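Local coordinates for protein KLLA0E08119p (Kluyveromyces lactis, PDB 3VA7) that probably carboxylates urea to urea-1-carboxylate, using biotin, ATP and hydrogencarbonate, as the first step of urea breakdown by the allophanate route, at residues K664-F678 / F756-W768. Numbering follows the deposited sequence.
Sequences KIGVTCGPHGSIDLF and FVCQAVVAEAELW. With NA (sodium ion), chain K; BTI (5-(hexahydro-2-oxo-1H-thieno[3,4-D]imidazol-6-yl)pentanal), chain B.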
ATOM      1  N   LYS A 664      18.919 -16.546 -25.470  1.00 36.27           N
ATOM      2  CA  LYS A 664      18.965 -15.493 -26.519  1.00 35.57           C
ATOM      3  C   LYS A 664      17.711 -14.706 -26.332  1.00 35.26           C
ATOM      4  O   LYS A 664      16.622 -15.292 -26.169  1.00 35.49           O
ATOM      5  CB  LYS A 664      19.005 -16.039 -27.948  1.00 35.85           C
ATOM      6  CG  LYS A 664      20.198 -16.952 -28.293  1.00 35.89           C
ATOM      7  CD  LYS A 664      21.521 -16.337 -27.991  1.00 38.36           C
ATOM      8  CE  LYS A 664      22.611 -17.407 -27.898  1.00 39.20           C
ATOM      9  NZ  LYS A 664      23.967 -16.802 -27.804  1.00 40.80           N
ATOM     10  N   ILE A 665      17.857 -13.381 -26.323  1.00 34.31           N
ATOM     11  CA  ILE A 665      16.746 -12.519 -25.994  1.00 33.82           C
ATOM     12  C   ILE A 665      16.541 -11.466 -27.054  1.00 34.50           C
ATOM     13  O   ILE A 665      17.418 -10.612 -27.262  1.00 35.75           O
ATOM     14  CB  ILE A 665      16.929 -11.941 -24.568  1.00 34.26           C
ATOM     15  CG1 ILE A 665      16.975 -13.112 -23.566  1.00 32.21           C
ATOM     16  CG2 ILE A 665      15.811 -10.932 -24.217  1.00 32.91           C
ATOM     17  CD1 ILE A 665      16.707 -12.757 -22.166  1.00 30.92           C
ATOM     18  N   GLY A 666      15.396 -11.524 -27.736  1.00 34.44           N
ATOM     19  CA  GLY A 666      15.131 -10.629 -28.880  1.00 34.30           C
ATOM     20  C   GLY A 666      14.813  -9.212 -28.440  1.00 35.16           C
ATOM     21  O   GLY A 666      14.067  -9.007 -27.467  1.00 36.42           O
ATOM     22  N   VAL A 667      15.360  -8.221 -29.127  1.00 34.20           N
ATOM     23  CA  VAL A 667      15.098  -6.843 -28.775  1.00 32.96           C
ATOM     24  C   VAL A 667      14.920  -6.043 -30.055  1.00 34.38           C
ATOM     25  O   VAL A 667      15.397  -6.460 -31.104  1.00 34.72           O
ATOM     26  CB  VAL A 667      16.305  -6.180 -28.037  1.00 33.01           C
ATOM     27  CG1 VAL A 667      16.688  -6.911 -26.726  1.00 29.88           C
ATOM     28  CG2 VAL A 667      17.506  -6.012 -28.974  1.00 28.90           C
ATOM     29  N   THR A 668      14.258  -4.884 -29.962  1.00 34.70           N
ATOM     30  CA  THR A 668      14.267  -3.898 -31.023  1.00 34.55           C
ATOM     31  C   THR A 668      15.364  -2.897 -30.702  1.00 34.96           C
ATOM     32  O   THR A 668      15.468  -2.452 -29.577  1.00 36.27           O
ATOM     33  CB  THR A 668      12.905  -3.219 -31.207  1.00 34.46           C
ATOM     34  OG1 THR A 668      12.572  -2.450 -30.054  1.00 35.35           O
ATOM     35  CG2 THR A 668      11.809  -4.240 -31.411  1.00 33.73           C
ATOM     36  N   CYS A 669      16.208  -2.588 -31.677  1.00 35.33           N
ATOM     37  CA  CYS A 669      17.257  -1.593 -31.530  1.00 36.57           C
ATOM     38  C   CYS A 669      16.640  -0.224 -31.240  1.00 35.65           C
ATOM     39  O   CYS A 669      15.609   0.095 -31.812  1.00 35.88           O
ATOM     40  CB  CYS A 669      18.094  -1.512 -32.820  1.00 36.75           C
ATOM     41  SG  CYS A 669      18.714  -3.098 -33.423  1.00 42.90           S
ATOM     42  N   GLY A 670      17.270   0.578 -30.367  1.00 35.11           N
ATOM     43  CA  GLY A 670      16.727   1.892 -29.911  1.00 33.82           C
ATOM     44  C   GLY A 670      16.233   2.027 -28.465  1.00 32.34           C
ATOM     45  O   GLY A 670      15.761   1.059 -27.903  1.00 32.87           O
ATOM     46  N   PRO A 671      16.201   3.245 -27.902  1.00 31.81           N
ATOM     47  CA  PRO A 671      16.305   4.499 -28.622  1.00 31.69           C
ATOM     48  C   PRO A 671      17.689   4.947 -28.912  1.00 32.20           C
ATOM     49  O   PRO A 671      17.918   5.591 -29.940  1.00 33.34           O
ATOM     50  CB  PRO A 671      15.656   5.510 -27.694  1.00 31.37           C
ATOM     51  CG  PRO A 671      15.372   4.843 -26.477  1.00 32.06           C
ATOM     52  CD  PRO A 671      15.415   3.391 -26.676  1.00 32.16           C
ATOM     53  N   HIS A 672      18.633   4.637 -28.037  1.00 32.32           N
ATOM     54  CA  HIS A 672      19.914   5.337 -28.135  1.00 31.22           C
ATOM     55  C   HIS A 672      21.099   4.535 -28.719  1.00 31.20           C
ATOM     56  O   HIS A 672      22.217   5.002 -28.723  1.00 29.57           O
ATOM     57  CB  HIS A 672      20.225   6.056 -26.830  1.00 30.37           C
ATOM     58  CG  HIS A 672      19.103   6.919 -26.348  1.00 30.92           C
ATOM     59  ND1 HIS A 672      18.704   8.058 -27.012  1.00 29.58           N
ATOM     60  CD2 HIS A 672      18.273   6.802 -25.276  1.00 32.28           C
ATOM     61  CE1 HIS A 672      17.676   8.603 -26.383  1.00 26.93           C
ATOM     62  NE2 HIS A 672      17.392   7.857 -25.331  1.00 30.81           N
ATOM     63  N   GLY A 673      20.825   3.353 -29.280  1.00 33.14           N
ATOM     64  CA  GLY A 673      21.887   2.544 -29.949  1.00 34.54           C
ATOM     65  C   GLY A 673      22.328   3.200 -31.261  1.00 35.66           C
ATOM     66  O   GLY A 673      22.240   2.587 -32.321  1.00 35.87           O
ATOM     67  N   SER A 674      22.803   4.444 -31.189  1.00 35.98           N
ATOM     68  CA  SER A 674      23.184   5.207 -32.384  1.00 36.21           C
ATOM     69  C   SER A 674      24.428   5.975 -32.052  1.00 36.89           C
ATOM     70  O   SER A 674      24.715   6.150 -30.869  1.00 37.99           O
ATOM     71  CB  SER A 674      22.096   6.186 -32.757  1.00 36.04           C
ATOM     72  OG  SER A 674      21.902   7.082 -31.698  1.00 33.44           O
ATOM     73  N   ILE A 675      25.172   6.428 -33.062  1.00 36.79           N
ATOM     74  CA  ILE A 675      26.570   6.869 -32.822  1.00 36.77           C
ATOM     75  C   ILE A 675      26.684   8.334 -32.340  1.00 35.92           C
ATOM     76  O   ILE A 675      27.792   8.835 -32.145  1.00 36.61           O
ATOM     77  CB  ILE A 675      27.523   6.585 -34.045  1.00 37.10           C
ATOM     78  CG1 ILE A 675      27.102   7.389 -35.298  1.00 39.03           C
ATOM     79  CG2 ILE A 675      27.524   5.122 -34.405  1.00 37.04           C
ATOM     80  CD1 ILE A 675      28.169   7.385 -36.438  1.00 40.06           C
ATOM     81  N   ASP A 676      25.556   9.017 -32.175  1.00 34.78           N
ATOM     82  CA  ASP A 676      25.505  10.326 -31.507  1.00 34.23           C
ATOM     83  C   ASP A 676      25.797  10.135 -30.005  1.00 35.10           C
ATOM     84  O   ASP A 676      26.213  11.086 -29.335  1.00 33.74           O
ATOM     85  CB  ASP A 676      24.128  11.019 -31.689  1.00 33.41           C
ATOM     86  CG  ASP A 676      22.962  10.065 -31.500  1.00 34.26           C
ATOM     87  OD1 ASP A 676      21.887  10.419 -30.980  1.00 37.99           O
ATOM     88  OD2 ASP A 676      23.118   8.900 -31.853  1.00 39.06           O
ATOM     89  N   LEU A 677      25.610   8.897 -29.511  1.00 36.08           N
ATOM     90  CA  LEU A 677      25.783   8.555 -28.093  1.00 37.84           C
ATOM     91  C   LEU A 677      26.841   7.465 -27.766  1.00 38.17           C
ATOM     92  O   LEU A 677      27.660   7.667 -26.870  1.00 38.30           O
ATOM     93  CB  LEU A 677      24.419   8.173 -27.480  1.00 38.16           C
ATOM     94  CG  LEU A 677      23.389   9.267 -27.710  1.00 39.28           C
ATOM     95  CD1 LEU A 677      21.941   8.778 -27.648  1.00 37.72           C
ATOM     96  CD2 LEU A 677      23.663  10.376 -26.709  1.00 38.65           C
ATOM     97  N   PHE A 678      26.770   6.309 -28.429  1.00 38.65           N
ATOM     98  CA  PHE A 678      27.767   5.217 -28.287  1.00 39.94           C
ATOM     99  C   PHE A 678      28.725   5.068 -29.499  1.00 40.93           C
ATOM    100  O   PHE A 678      28.321   5.227 -30.648  1.00 40.92           O
ATOM    101  CB  PHE A 678      27.069   3.879 -28.163  1.00 39.15           C
ATOM    102  CG  PHE A 678      26.183   3.746 -26.969  1.00 40.20           C
ATOM    103  CD1 PHE A 678      24.834   4.101 -27.047  1.00 38.81           C
ATOM    104  CD2 PHE A 678      26.679   3.218 -25.766  1.00 39.86           C
ATOM    105  CE1 PHE A 678      23.996   3.952 -25.969  1.00 37.11           C
ATOM    106  CE2 PHE A 678      25.846   3.061 -24.667  1.00 37.66           C
ATOM    107  CZ  PHE A 678      24.495   3.428 -24.768  1.00 38.84           C
ATOM    108  N   PHE A 756      19.082   8.412 -17.825  1.00 26.92           N
ATOM    109  CA  PHE A 756      20.165   7.777 -18.619  1.00 28.10           C
ATOM    110  C   PHE A 756      19.721   7.241 -19.976  1.00 28.27           C
ATOM    111  O   PHE A 756      18.565   6.920 -20.166  1.00 28.09           O
ATOM    112  CB  PHE A 756      20.752   6.543 -17.912  1.00 28.66           C
ATOM    113  CG  PHE A 756      21.128   6.753 -16.473  1.00 32.29           C
ATOM    114  CD1 PHE A 756      20.222   6.429 -15.443  1.00 33.68           C
ATOM    115  CD2 PHE A 756      22.399   7.234 -16.128  1.00 33.67           C
ATOM    116  CE1 PHE A 756      20.577   6.609 -14.096  1.00 35.60           C
ATOM    117  CE2 PHE A 756      22.752   7.412 -14.776  1.00 36.09           C
ATOM    118  CZ  PHE A 756      21.843   7.078 -13.757  1.00 33.68           C
ATOM    119  N   VAL A 757      20.665   7.057 -20.905  1.00 29.10           N
ATOM    120  CA  VAL A 757      20.331   6.534 -22.231  1.00 29.12           C
ATOM    121  C   VAL A 757      19.981   5.047 -22.144  1.00 30.04           C
ATOM    122  O   VAL A 757      20.461   4.347 -21.265  1.00 29.94           O
ATOM    123  CB  VAL A 757      21.475   6.757 -23.210  1.00 29.30           C
ATOM    124  CG1 VAL A 757      21.696   8.229 -23.452  1.00 30.01           C
ATOM    125  CG2 VAL A 757      22.752   6.150 -22.699  1.00 29.94           C
ATOM    126  N   CYS A 758      19.103   4.589 -23.036  1.00 30.86           N
ATOM    127  CA  CYS A 758      18.704   3.173 -23.178  1.00 30.59           C
ATOM    128  C   CYS A 758      19.173   2.706 -24.555  1.00 32.11           C
ATOM    129  O   CYS A 758      18.957   3.411 -25.576  1.00 34.85           O
ATOM    130  CB  CYS A 758      17.195   3.029 -23.113  1.00 28.49           C
ATOM    131  SG  CYS A 758      16.440   3.304 -21.470  1.00 29.56           S
ATOM    132  N   GLN A 759      19.757   1.523 -24.634  1.00 31.34           N
ATOM    133  CA  GLN A 759      20.405   1.092 -25.854  1.00 30.73           C
ATOM    134  C   GLN A 759      19.397   0.438 -26.782  1.00 30.79           C
ATOM    135  O   GLN A 759      19.335   0.761 -27.970  1.00 32.23           O
ATOM    136  CB  GLN A 759      21.601   0.179 -25.505  1.00 30.52           C
ATOM    137  CG  GLN A 759      22.032  -0.810 -26.550  1.00 32.18           C
ATOM    138  CD  GLN A 759      22.763  -0.196 -27.734  1.00 35.28           C
ATOM    139  OE1 GLN A 759      23.558   0.729 -27.593  1.00 39.35           O
ATOM    140  NE2 GLN A 759      22.499  -0.718 -28.907  1.00 36.03           N
ATOM    141  N   ALA A 760      18.596  -0.467 -26.239  1.00 30.77           N
ATOM    142  CA  ALA A 760      17.702  -1.341 -27.000  1.00 30.52           C
ATOM    143  C   ALA A 760      16.555  -1.655 -26.039  1.00 30.63           C
ATOM    144  O   ALA A 760      16.669  -1.297 -24.853  1.00 31.30           O
ATOM    145  CB  ALA A 760      18.415  -2.613 -27.399  1.00 29.35           C
ATOM    146  N   VAL A 761      15.482  -2.304 -26.528  1.00 29.28           N
ATOM    147  CA  VAL A 761      14.353  -2.690 -25.695  1.00 27.68           C
ATOM    148  C   VAL A 761      13.864  -4.110 -26.032  1.00 29.00           C
ATOM    149  O   VAL A 761      13.472  -4.412 -27.178  1.00 29.34           O
ATOM    150  CB  VAL A 761      13.140  -1.736 -25.882  1.00 27.92           C
ATOM    151  CG1 VAL A 761      12.004  -2.168 -24.962  1.00 23.95           C
ATOM    152  CG2 VAL A 761      13.543  -0.212 -25.692  1.00 26.45           C
ATOM    153  N   VAL A 762      13.872  -4.972 -25.016  1.00 28.59           N
ATOM    154  CA  VAL A 762      13.405  -6.307 -25.113  1.00 28.19           C
ATOM    155  C   VAL A 762      11.991  -6.256 -25.697  1.00 29.75           C
ATOM    156  O   VAL A 762      11.165  -5.352 -25.311  1.00 30.10           O
ATOM    157  CB  VAL A 762      13.416  -6.964 -23.719  1.00 28.61           C
ATOM    158  CG1 VAL A 762      12.758  -8.336 -23.778  1.00 27.52           C
ATOM    159  CG2 VAL A 762      14.853  -7.039 -23.169  1.00 27.68           C
ATOM    160  N   ALA A 763      11.687  -7.194 -26.619  1.00 28.98           N
ATOM    161  CA  ALA A 763      10.408  -7.102 -27.307  1.00 28.32           C
ATOM    162  C   ALA A 763       9.338  -7.497 -26.344  1.00 27.81           C
ATOM    163  O   ALA A 763       9.555  -8.334 -25.530  1.00 28.18           O
ATOM    164  CB  ALA A 763      10.357  -7.953 -28.571  1.00 28.01           C
ATOM    165  N   GLU A 764       8.182  -6.883 -26.428  1.00 28.24           N
ATOM    166  CA  GLU A 764       7.146  -7.173 -25.475  1.00 28.84           C
ATOM    167  C   GLU A 764       7.125  -8.660 -25.134  1.00 29.69           C
ATOM    168  O   GLU A 764       7.109  -9.038 -23.951  1.00 29.88           O
ATOM    169  CB  GLU A 764       5.801  -6.768 -26.051  1.00 28.20           C
ATOM    170  CG  GLU A 764       4.632  -6.953 -25.100  1.00 28.84           C
ATOM    171  CD  GLU A 764       3.358  -6.350 -25.653  1.00 32.01           C
ATOM    172  OE1 GLU A 764       2.295  -6.605 -25.065  1.00 31.20           O
ATOM    173  OE2 GLU A 764       3.423  -5.639 -26.706  1.00 35.07           O
ATOM    174  N   ALA A 765       7.141  -9.473 -26.193  1.00 30.11           N
ATOM    175  CA  ALA A 765       6.833 -10.894 -26.153  1.00 30.39           C
ATOM    176  C   ALA A 765       8.069 -11.660 -25.767  1.00 30.85           C
ATOM    177  O   ALA A 765       7.993 -12.881 -25.550  1.00 31.22           O
ATOM    178  CB  ALA A 765       6.378 -11.353 -27.537  1.00 30.72           C
ATOM    179  N   GLU A 766       9.202 -10.964 -25.742  1.00 30.36           N
ATOM    180  CA  GLU A 766      10.433 -11.527 -25.211  1.00 31.87           C
ATOM    181  C   GLU A 766      10.680 -11.262 -23.701  1.00 31.98           C
ATOM    182  O   GLU A 766      11.515 -11.930 -23.079  1.00 31.99           O
ATOM    183  CB  GLU A 766      11.639 -11.108 -26.053  1.00 31.77           C
ATOM    184  CG  GLU A 766      11.529 -11.614 -27.456  1.00 33.65           C
ATOM    185  CD  GLU A 766      12.153 -12.976 -27.587  1.00 34.41           C
ATOM    186  OE1 GLU A 766      13.389 -13.034 -27.421  1.00 38.64           O
ATOM    187  OE2 GLU A 766      11.433 -13.962 -27.825  1.00 29.81           O
ATOM    188  N   LEU A 767       9.946 -10.313 -23.123  1.00 31.89           N
ATOM    189  CA  LEU A 767      10.109  -9.960 -21.695  1.00 31.90           C
ATOM    190  C   LEU A 767       9.956 -11.145 -20.739  1.00 31.60           C
ATOM    191  O   LEU A 767      10.620 -11.165 -19.721  1.00 31.44           O
ATOM    192  CB  LEU A 767       9.165  -8.812 -21.290  1.00 31.75           C
ATOM    193  CG  LEU A 767       9.904  -7.481 -21.315  1.00 33.42           C
ATOM    194  CD1 LEU A 767       8.963  -6.314 -21.008  1.00 34.72           C
ATOM    195  CD2 LEU A 767      11.025  -7.523 -20.287  1.00 36.19           C
ATOM    196  N   TRP A 768       9.096 -12.121 -21.068  1.00 31.09           N
ATOM    197  CA  TRP A 768       8.933 -13.301 -20.237  1.00 32.16           C
ATOM    198  C   TRP A 768      10.233 -14.010 -19.972  1.00 31.54           C
ATOM    199  O   TRP A 768      10.381 -14.591 -18.941  1.00 31.73           O
ATOM    200  CB  TRP A 768       7.966 -14.303 -20.840  1.00 33.56           C
ATOM    201  CG  TRP A 768       8.604 -15.270 -21.853  1.00 38.61           C
ATOM    202  CD1 TRP A 768       8.677 -15.104 -23.213  1.00 41.34           C
ATOM    203  CD2 TRP A 768       9.243 -16.531 -21.569  1.00 40.68           C
ATOM    204  NE1 TRP A 768       9.330 -16.182 -23.795  1.00 42.12           N
ATOM    205  CE2 TRP A 768       9.680 -17.073 -22.815  1.00 42.35           C
ATOM    206  CE3 TRP A 768       9.491 -17.253 -20.390  1.00 39.34           C
ATOM    207  CZ2 TRP A 768      10.338 -18.317 -22.914  1.00 40.55           C
ATOM    208  CZ3 TRP A 768      10.162 -18.470 -20.481  1.00 39.41           C
ATOM    209  CH2 TRP A 768      10.579 -18.991 -21.747  1.00 40.21           C
TER
HETATM  210 NA    NA K1910       3.420  -5.530 -29.423  1.00 62.09          NA
HETATM  211  C11 BTI B1901      17.534  -2.269 -10.066  1.00 25.60           C
HETATM  212  O11 BTI B1901      18.439  -1.667  -9.409  1.00 24.16           O
HETATM  213  C10 BTI B1901      16.707  -1.639 -11.227  1.00 21.46           C
HETATM  214  C9  BTI B1901      17.066  -0.165 -11.403  1.00 18.39           C
HETATM  215  C8  BTI B1901      16.576   0.494 -12.685  1.00 21.52           C
HETATM  216  C7  BTI B1901      17.332   1.775 -13.094  1.00 20.98           C
HETATM  217  C2  BTI B1901      17.492   2.807 -11.997  1.00 22.09           C
HETATM  218  S1  BTI B1901      15.946   3.377 -11.354  1.00 26.18           S
HETATM  219  C6  BTI B1901      16.602   4.902 -10.777  1.00 24.36           C
HETATM  220  C5  BTI B1901      17.818   5.238 -11.613  1.00 25.05           C
HETATM  221  N3  BTI B1901      17.285   6.181 -12.561  1.00 23.28           N
HETATM  222  C3  BTI B1901      17.232   5.666 -13.760  1.00 25.41           C
HETATM  223  O3  BTI B1901      16.832   6.336 -14.822  1.00 28.17           O
HETATM  224  N2  BTI B1901      17.667   4.423 -13.788  1.00 26.61           N
HETATM  225  C4  BTI B1901      18.219   4.046 -12.492  1.00 25.69           C
HETATM  226  O   HOH W   1       0.873  -5.162 -28.006  1.00 46.00           O
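T668 and V761 face each other as the hydrogen-bonded pair of an antiparallel strand pairing, T668 N giving to V761 O (2.9 Å) and V761 N giving back to T668 O. V667, the non-hydrogen-bonded partner of V762, reaches diagonally with CG2 to the CB of A760 (3.9 Å), while its CG1, anti to the carbonyl carbon (chi1 -59°), leans over the backbone of V762. After C669 the first strand gives way to a loop, with a cis peptide before P671, tied by H672 N to C758 O (2.8 Å); the imidazole crosses V757 and turns its edge to C758 N. Q759 starts away from this loop, but its chain bends at chi2 (73°) and brings OE1 over one face of F678, 3.6 Å from CE1, with amide and ring planes 67° apart. The two strands are neighbours in a mixed sheet of the carboxyltransferase domain, and 756-768 also supplies F756 to the biotin pocket. Packing is close from V667 to G673 and at L677 and F678; it loosens at S674-D676, where I675 is exposed, and at E764, which binds sodium through OE2 (2.7 Å) beside D845 and a water. At the G666 end, E766 OE1 takes G666 N on its anti side and also forms a salt bridge with K769. Replacing E766 by alanine is likely to leave buried G666 N without its acceptor and K769 without this carboxylate.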